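Local atomic coordinates of uncharacterized protein (Porphyromonas gingivalis, PDB entry 2QSV), a protein that is of unknown function, perhaps tied to cysteine-type peptidase activity, and folds in its C-terminal part into two immunoglobulin-like beta sandwiches. Residues A111-A114 against A115-G118; I14-P17 against E18-G21; N72-P75 against G76-E80. All blocks are in the same frame, centred on the assembly; numbering follows the deposited sequence.

Contact 1: A111-A114 against A115-G118; sequences ALTA and AQTG
A short 3-10 turn, 114-116, lies in the linker between two beta sandwiches, and Q116 reaches back to T113, the residue just before it, in the side-chain-to-backbone half of a capping-box-like arrangement. Q116 OE1 accepts the backbone N-H of T113 at 2.8 Å, nearly straight at 172°, with the donor tilted 24° from the amide carbonyl plane. Q116 CG sits anti to its own carbonyl carbon (chi1 -54°) and the chain then extends, which carries the amide back alongside T113, crossing L112 at about a right angle, with NE2 4.0 Å from L112 CD2. Water 1 joins the same oxygen, bridging Q116 OE1 and A111 O and donating to both, so at least two bonds fix the position of OE1. The backbone closes the turn in return through Q116 N to T113 O at 2.9 Å. T113 OG1 receives a weak bond from A115 N at 3.4 Å and also comes within 3.2 Å of Q116 OE1. A weak T117 N to A114 O bond, 3.3 Å, follows at the end of the 3-10 turn. Beside these polar bonds, T117 CG2 lies 3.8 Å from L112 CB, the two side chains crossing obliquely. Buried T117 joins F109 of the linker to P207, in the loop between strands 195-204 and 211-219 of the second sandwich; the turn itself lies in the connection from strand 94-105 to strand 120-121.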
ATOM      1  N   ALA A 111      18.710  -0.876 -15.854  1.00 39.86           N
ATOM      2  CA  ALA A 111      18.486  -1.730 -17.011  1.00 39.86           C
ATOM      3  C   ALA A 111      17.550  -1.165 -18.107  1.00 39.89           C
ATOM      4  O   ALA A 111      17.318  -1.844 -19.094  1.00 41.41           O
ATOM      5  CB  ALA A 111      17.977  -3.091 -16.557  1.00 39.54           C
ATOM      6  N   LEU A 112      17.001   0.042 -17.956  1.00 38.82           N
ATOM      7  CA  LEU A 112      16.084   0.604 -18.985  1.00 37.68           C
ATOM      8  C   LEU A 112      16.700   1.809 -19.680  1.00 37.57           C
ATOM      9  O   LEU A 112      17.383   2.614 -19.046  1.00 38.89           O
ATOM     10  CB  LEU A 112      14.722   0.980 -18.385  1.00 36.29           C
ATOM     11  CG  LEU A 112      13.904  -0.109 -17.701  1.00 36.14           C
ATOM     12  CD1 LEU A 112      12.698   0.466 -16.930  1.00 33.28           C
ATOM     13  CD2 LEU A 112      13.458  -1.184 -18.732  1.00 35.62           C
ATOM     14  N   THR A 113      16.471   1.956 -20.975  1.00 36.87           N
ATOM     15  CA  THR A 113      16.960   3.145 -21.677  1.00 36.95           C
ATOM     16  C   THR A 113      15.863   4.219 -21.681  1.00 35.29           C
ATOM     17  O   THR A 113      14.710   3.922 -21.385  1.00 33.63           O
ATOM     18  CB  THR A 113      17.273   2.830 -23.143  1.00 37.21           C
ATOM     19  OG1 THR A 113      16.043   2.550 -23.810  1.00 39.43           O
ATOM     20  CG2 THR A 113      18.188   1.600 -23.267  1.00 39.41           C
ATOM     21  N   ALA A 114      16.243   5.446 -22.044  1.00 35.20           N
ATOM     22  CA  ALA A 114      15.317   6.574 -22.199  1.00 35.12           C
ATOM     23  C   ALA A 114      14.168   6.296 -23.170  1.00 34.55           C
ATOM     24  O   ALA A 114      13.053   6.776 -22.963  1.00 33.81           O
ATOM     25  CB  ALA A 114      16.087   7.872 -22.582  1.00 35.62           C
ATOM     26  N   ALA A 115      14.400   5.470 -24.193  1.00 34.05           N
ATOM     27  CA  ALA A 115      13.333   5.165 -25.168  1.00 32.61           C
ATOM     28  C   ALA A 115      12.361   4.184 -24.571  1.00 31.99           C
ATOM     29  O   ALA A 115      11.279   3.946 -25.093  1.00 32.33           O
ATOM     30  CB  ALA A 115      13.941   4.596 -26.484  1.00 34.92           C
ATOM     31  N   GLN A 116      12.730   3.594 -23.451  1.00 30.42           N
ATOM     32  CA  GLN A 116      11.788   2.717 -22.761  1.00 29.89           C
ATOM     33  C   GLN A 116      11.070   3.334 -21.539  1.00 27.59           C
ATOM     34  O   GLN A 116      10.302   2.647 -20.893  1.00 28.34           O
ATOM     35  CB  GLN A 116      12.501   1.445 -22.296  1.00 31.52           C
ATOM     36  CG  GLN A 116      13.267   0.674 -23.387  1.00 34.81           C
ATOM     37  CD  GLN A 116      14.133  -0.391 -22.750  1.00 36.63           C
ATOM     38  OE1 GLN A 116      15.239  -0.131 -22.306  1.00 38.29           O
ATOM     39  NE2 GLN A 116      13.605  -1.588 -22.670  1.00 42.05           N
ATOM     40  N   THR A 117      11.334   4.582 -21.194  1.00 25.36           N
ATOM     41  CA  THR A 117      10.765   5.140 -19.951  1.00 24.39           C
ATOM     42  C   THR A 117      10.029   6.399 -20.262  1.00 22.76           C
ATOM     43  O   THR A 117      10.297   7.012 -21.281  1.00 23.19           O
ATOM     44  CB  THR A 117      11.835   5.391 -18.847  1.00 23.71           C
ATOM     45  OG1 THR A 117      12.857   6.267 -19.355  1.00 24.54           O
ATOM     46  CG2 THR A 117      12.476   4.083 -18.376  1.00 22.57           C
ATOM     47  N   GLY A 118       9.083   6.771 -19.396  1.00 21.20           N
ATOM     48  CA  GLY A 118       8.329   8.000 -19.532  1.00 20.71           C
ATOM     49  C   GLY A 118       8.760   9.071 -18.516  1.00 21.12           C
ATOM     50  O   GLY A 118       9.643   8.830 -17.678  1.00 22.36           O
TER
HETATM   51  O   HOH W   1      17.532  -1.707 -21.676  1.00 61.37           O

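Contact 2: I14-P17 against E18-G21; sequences ISMP and EDEG
D19 folds its side chain back over the residue that opens its own turn, M16, a selenomethionine. The two are the ends of a type I beta turn, M16 to D19, in the loop that carries the chain from strand 9-11 of one sheet of the sandwich to strand 22-29 of the other. The turn is closed by D19 N donating to M16 O at 2.9 Å, from well above the carbonyl plane rather than within it. Along the D19 side chain, CB comes first and lies 3.3 Å from that same M16 O. CG, set anti to the carbonyl carbon of D19 (chi1 -75°), then comes to 3.6 Å from M16 N. At the tip, OD2 accepts the M16 N-H at 3.0 Å. The bond is nearly straight at the hydrogen (169°), yet it meets the carboxylate from one face, 64° out of its plane. OD2 also rests 3.4 Å from S15 CA. Main-chain and side-chain bonds thus clasp M16 from two positions, one on its oxygen and one on its nitrogen. Waters 2 and 3 both lie within bonding distance of OD2 and of I14 O, extending the grip backward along the chain, although they have more acceptors around them than protons to give. The extended M16 side chain leaves the turn to rest on V106, F109 and P110, and so touches the linker to the second sandwich. S15 OG bonds P13 O and takes a proton from water 4, which also donates to E20 O. Water 5 donates to P17 O at 3.0 Å and to D19 O at 2.9 Å.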
ATOM      1  N   ILE A  14      10.345   1.848  -0.977  1.00 29.72           N
ATOM      2  CA  ILE A  14      10.404   1.748  -2.451  1.00 29.18           C
ATOM      3  C   ILE A  14      11.557   0.833  -2.812  1.00 28.90           C
ATOM      4  O   ILE A  14      12.698   1.037  -2.360  1.00 27.83           O
ATOM      5  CB  ILE A  14      10.674   3.089  -3.104  1.00 30.13           C
ATOM      6  CG1 ILE A  14       9.631   4.109  -2.631  1.00 30.80           C
ATOM      7  CG2 ILE A  14      10.685   2.947  -4.665  1.00 29.02           C
ATOM      8  CD1 ILE A  14      10.113   5.538  -2.676  1.00 34.07           C
ATOM      9  N   SER A  15      11.254  -0.201  -3.590  1.00 27.88           N
ATOM     10  CA  SER A  15      12.235  -1.243  -3.893  1.00 27.94           C
ATOM     11  C   SER A  15      12.222  -1.661  -5.338  1.00 28.29           C
ATOM     12  O   SER A  15      11.154  -1.690  -5.976  1.00 25.96           O
ATOM     13  CB  SER A  15      11.921  -2.517  -3.095  1.00 28.19           C
ATOM     14  OG  SER A  15      11.956  -2.293  -1.708  1.00 28.84           O
HETATM   15  N   MSE A  16      13.408  -2.039  -5.817  1.00 29.12           N
HETATM   16  CA  MSE A  16      13.564  -2.744  -7.089  1.00 31.22           C
HETATM   17  C   MSE A  16      13.602  -4.264  -6.859  1.00 31.92           C
HETATM   18  O   MSE A  16      13.824  -4.713  -5.724  1.00 31.48           O
HETATM   19  CB  MSE A  16      14.810  -2.263  -7.798  1.00 31.41           C
HETATM   20  CG  MSE A  16      14.734  -0.805  -8.158  1.00 35.18           C
HETATM   21 SE   MSE A  16      16.416  -0.276  -8.959  0.60 45.95          SE
HETATM   22  CE  MSE A  16      15.936   1.507  -9.513  1.00 43.62           C
ATOM     23  N   PRO A  17      13.337  -5.069  -7.917  1.00 33.39           N
ATOM     24  CA  PRO A  17      13.188  -6.509  -7.670  1.00 34.62           C
ATOM     25  C   PRO A  17      14.342  -7.178  -6.942  1.00 36.67           C
ATOM     26  O   PRO A  17      14.115  -8.166  -6.262  1.00 36.52           O
ATOM     27  CB  PRO A  17      13.064  -7.097  -9.072  1.00 34.63           C
ATOM     28  CG  PRO A  17      12.459  -6.001  -9.871  1.00 35.56           C
ATOM     29  CD  PRO A  17      13.089  -4.724  -9.332  1.00 32.33           C
ATOM     30  N   GLU A  18      15.561  -6.661  -7.093  1.00 39.08           N
ATOM     31  CA  GLU A  18      16.738  -7.260  -6.459  1.00 42.71           C
ATOM     32  C   GLU A  18      17.068  -6.699  -5.076  1.00 43.56           C
ATOM     33  O   GLU A  18      17.987  -7.195  -4.400  1.00 44.13           O
ATOM     34  CB  GLU A  18      17.971  -7.121  -7.360  1.00 43.27           C
ATOM     35  CG  GLU A  18      17.925  -7.985  -8.626  1.00 49.67           C
ATOM     36  CD  GLU A  18      18.025  -9.509  -8.354  1.00 60.17           C
ATOM     37  OE1 GLU A  18      17.593  -9.985  -7.265  1.00 63.82           O
ATOM     38  OE2 GLU A  18      18.530 -10.247  -9.250  1.00 63.39           O
ATOM     39  N   ASP A  19      16.346  -5.665  -4.655  1.00 43.92           N
ATOM     40  CA  ASP A  19      16.546  -5.110  -3.319  1.00 44.71           C
ATOM     41  C   ASP A  19      16.327  -6.130  -2.205  1.00 45.18           C
ATOM     42  O   ASP A  19      15.504  -7.033  -2.304  1.00 44.65           O
ATOM     43  CB  ASP A  19      15.710  -3.847  -3.104  1.00 43.88           C
ATOM     44  CG  ASP A  19      16.293  -2.659  -3.825  1.00 45.63           C
ATOM     45  OD1 ASP A  19      17.426  -2.788  -4.319  1.00 50.84           O
ATOM     46  OD2 ASP A  19      15.664  -1.601  -3.931  1.00 44.18           O
ATOM     47  N   GLU A  20      17.124  -5.975  -1.160  1.00 47.04           N
ATOM     48  CA  GLU A  20      16.922  -6.672   0.095  1.00 48.74           C
ATOM     49  C   GLU A  20      16.249  -5.668   1.012  1.00 48.46           C
ATOM     50  O   GLU A  20      16.169  -4.480   0.690  1.00 49.37           O
ATOM     51  CB  GLU A  20      18.270  -7.126   0.654  1.00 49.34           C
ATOM     52  CG  GLU A  20      19.087  -7.901  -0.378  1.00 54.17           C
ATOM     53  CD  GLU A  20      19.840  -9.096   0.207  1.00 61.10           C
ATOM     54  OE1 GLU A  20      20.858  -8.886   0.923  1.00 62.71           O
ATOM     55  OE2 GLU A  20      19.421 -10.249  -0.079  1.00 64.99           O
ATOM     56  N   GLY A  21      15.748  -6.119   2.145  1.00 47.60           N
ATOM     57  CA  GLY A  21      15.005  -5.210   2.998  1.00 46.53           C
ATOM     58  C   GLY A  21      14.275  -6.009   4.035  1.00 45.22           C
ATOM     59  O   GLY A  21      14.029  -7.190   3.843  1.00 44.68           O
TER
HETATM   60  O   HOH W   2      15.297  -0.054  -1.580  1.00 44.28           O
HETATM   61  O   HOH W   3      15.035   1.409  -4.298  1.00 49.45           O
HETATM   62  O   HOH W   4      13.980  -2.547   0.231  1.00 46.69           O
HETATM   63  O   HOH W   5      13.937  -9.231  -3.429  1.00 39.72           O

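Contact 3: N72-P75 against G76-E80; sequences NMPP and GMKDE
M73, a selenomethionine, lays its side chain along the aliphatic part of K78, the two running past each other in opposite directions. Its CG meets K78 CE at 3.8 Å, and farther out its SE lies 4.0 Å from K78 CG, so the root of each chain is matched with the outer part of the other. M73 gets there by standing CG anti to its backbone N (chi1 180°) and staying extended until it bends at the selenium. K78 instead bends at chi2 (-66°), which swings the rest of its chain back toward the loop that leads into its strand. Its ammonium group ends on a main-chain oxygen: K78 NZ donates to P74 O at 2.7 Å, tilted 33° from the carbonyl plane. The lysine therefore spans P75 and G76, apolar along its length and polar at its end. At the backbone angles of G76 a beta carbon would collide with P75 O, and this residue has none to place there. Beyond K78, E80 turns toward the same face, where its OE2 is hydrogen-bonded to S44 OG. On the other flank the segments meet the second sandwich, P75 reaching H153, M77 touching T156 and D79 making a salt bridge to R158. Backbone bonds of G76, K78 and E80 to L105, L103 and V101 draw the segment into an antiparallel pair with strand 94-105. The loop from strand 61-67 thus leads into strand 76-87, which belongs to the mixed five-stranded sheet of an immunoglobulin-like beta sandwich of the E-set kind.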
ATOM      1  N   ASN A  72      10.089 -12.149 -12.027  1.00 45.38           N
ATOM      2  CA  ASN A  72       8.930 -11.845 -12.890  1.00 45.50           C
ATOM      3  C   ASN A  72       7.664 -11.275 -12.170  1.00 43.22           C
ATOM      4  O   ASN A  72       6.589 -11.233 -12.781  1.00 43.65           O
ATOM      5  CB  ASN A  72       8.517 -13.073 -13.768  1.00 47.13           C
ATOM      6  CG  ASN A  72       9.725 -13.816 -14.404  1.00 51.45           C
ATOM      7  OD1 ASN A  72      10.630 -13.189 -14.997  1.00 55.12           O
ATOM      8  ND2 ASN A  72       9.732 -15.161 -14.281  1.00 53.31           N
HETATM    9  N   MSE A  73       7.751 -10.889 -10.887  1.00 39.90           N
HETATM   10  CA  MSE A  73       6.684 -10.057 -10.303  1.00 35.82           C
HETATM   11  C   MSE A  73       6.788  -8.685 -11.011  1.00 33.64           C
HETATM   12  O   MSE A  73       7.846  -8.075 -11.039  1.00 32.98           O
HETATM   13  CB  MSE A  73       6.840  -9.898  -8.777  1.00 35.72           C
HETATM   14  CG  MSE A  73       5.750  -9.027  -8.078  1.00 32.20           C
HETATM   15 SE   MSE A  73       5.838  -8.887  -6.245  1.00 23.34          SE
HETATM   16  CE  MSE A  73       4.627 -10.091  -5.866  1.00 25.55           C
ATOM     17  N   PRO A  74       5.688  -8.213 -11.598  1.00 32.22           N
ATOM     18  CA  PRO A  74       5.689  -6.884 -12.222  1.00 31.47           C
ATOM     19  C   PRO A  74       5.664  -5.725 -11.173  1.00 29.91           C
ATOM     20  O   PRO A  74       5.135  -5.920 -10.057  1.00 30.31           O
ATOM     21  CB  PRO A  74       4.389  -6.878 -13.031  1.00 31.12           C
ATOM     22  CG  PRO A  74       3.516  -7.906 -12.371  1.00 32.86           C
ATOM     23  CD  PRO A  74       4.369  -8.874 -11.641  1.00 31.88           C
ATOM     24  N   PRO A  75       6.159  -4.534 -11.552  1.00 28.03           N
ATOM     25  CA  PRO A  75       6.110  -3.380 -10.633  1.00 26.27           C
ATOM     26  C   PRO A  75       4.681  -2.902 -10.310  1.00 24.58           C
ATOM     27  O   PRO A  75       3.718  -3.276 -10.978  1.00 22.71           O
ATOM     28  CB  PRO A  75       6.913  -2.296 -11.367  1.00 25.65           C
ATOM     29  CG  PRO A  75       6.900  -2.684 -12.776  1.00 27.86           C
ATOM     30  CD  PRO A  75       6.769  -4.180 -12.859  1.00 27.68           C
ATOM     31  N   GLY A  76       4.550  -2.082  -9.280  1.00 22.15           N
ATOM     32  CA  GLY A  76       3.246  -1.701  -8.770  1.00 23.22           C
ATOM     33  C   GLY A  76       3.201  -1.850  -7.266  1.00 23.49           C
ATOM     34  O   GLY A  76       4.074  -2.465  -6.675  1.00 23.63           O
HETATM   35  N   MSE A  77       2.169  -1.311  -6.648  1.00 24.64           N
HETATM   36  CA  MSE A  77       1.970  -1.413  -5.190  1.00 24.68           C
HETATM   37  C   MSE A  77       1.369  -2.782  -4.889  1.00 25.33           C
HETATM   38  O   MSE A  77       0.363  -3.183  -5.504  1.00 24.96           O
HETATM   39  CB  MSE A  77       1.023  -0.299  -4.737  1.00 24.43           C
HETATM   40  CG  MSE A  77       0.808  -0.215  -3.207  1.00 27.24           C
HETATM   41 SE   MSE A  77       2.388   0.576  -2.402  0.85 35.77          SE
HETATM   42  CE  MSE A  77       2.288   2.478  -2.930  1.00 22.18           C
ATOM     43  N   LYS A  78       2.044  -3.543  -4.028  1.00 24.84           N
ATOM     44  CA  LYS A  78       1.581  -4.859  -3.622  1.00 25.10           C
ATOM     45  C   LYS A  78       1.078  -4.720  -2.196  1.00 26.17           C
ATOM     46  O   LYS A  78       1.717  -4.071  -1.373  1.00 27.23           O
ATOM     47  CB  LYS A  78       2.743  -5.867  -3.689  1.00 24.83           C
ATOM     48  CG  LYS A  78       3.648  -5.754  -4.933  1.00 23.78           C
ATOM     49  CD  LYS A  78       2.834  -6.124  -6.207  1.00 26.40           C
ATOM     50  CE  LYS A  78       3.657  -5.918  -7.473  1.00 27.12           C
ATOM     51  NZ  LYS A  78       2.812  -6.119  -8.695  1.00 30.75           N
ATOM     52  N   ASP A  79      -0.077  -5.283  -1.910  1.00 26.84           N
ATOM     53  CA  ASP A  79      -0.654  -5.275  -0.565  1.00 28.88           C
ATOM     54  C   ASP A  79      -1.087  -6.688  -0.289  1.00 28.90           C
ATOM     55  O   ASP A  79      -1.960  -7.181  -0.972  1.00 28.96           O
ATOM     56  CB  ASP A  79      -1.893  -4.378  -0.496  1.00 29.00           C
ATOM     57  CG  ASP A  79      -1.595  -2.954  -0.871  1.00 33.60           C
ATOM     58  OD1 ASP A  79      -0.799  -2.293  -0.171  1.00 40.39           O
ATOM     59  OD2 ASP A  79      -2.165  -2.467  -1.863  1.00 42.23           O
ATOM     60  N   GLU A  80      -0.431  -7.364   0.653  1.00 28.67           N
ATOM     61  CA  GLU A  80      -0.761  -8.749   0.975  1.00 28.44           C
ATOM     62  C   GLU A  80      -0.727  -8.958   2.487  1.00 28.70           C
ATOM     63  O   GLU A  80       0.135  -8.400   3.162  1.00 28.22           O
ATOM     64  CB  GLU A  80       0.213  -9.709   0.291  1.00 28.36           C
ATOM     65  CG  GLU A  80       0.059  -9.836  -1.252  1.00 30.60           C
ATOM     66  CD  GLU A  80       0.791 -11.054  -1.799  1.00 34.08           C
ATOM     67  OE1 GLU A  80       0.804 -12.140  -1.148  1.00 35.11           O
ATOM     68  OE2 GLU A  80       1.383 -10.924  -2.872  1.00 36.62           O
TER

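Overall arrangement
Taken in chain order, the three contacts each combine local side-chain-to-backbone bonds with contacts to their surroundings. Contacts 2 and 3 belong to the first sandwich and are close, with centres 11 Å apart and nearest atoms about 5 Å, but do not touch. Contact 1 lies in the linker, its centre 19 Å from that of contact 2 and 20 Å from that of contact 3; its nearest atoms are about 7 Å from contact 2 and about 8 Å from contact 3, again without touching. Both neighbours nevertheless face the junction, contact 2 through M16 and contact 3 through D79. R158, the partner of D79, falls between T157 and N159, which with L162 form the sodium site.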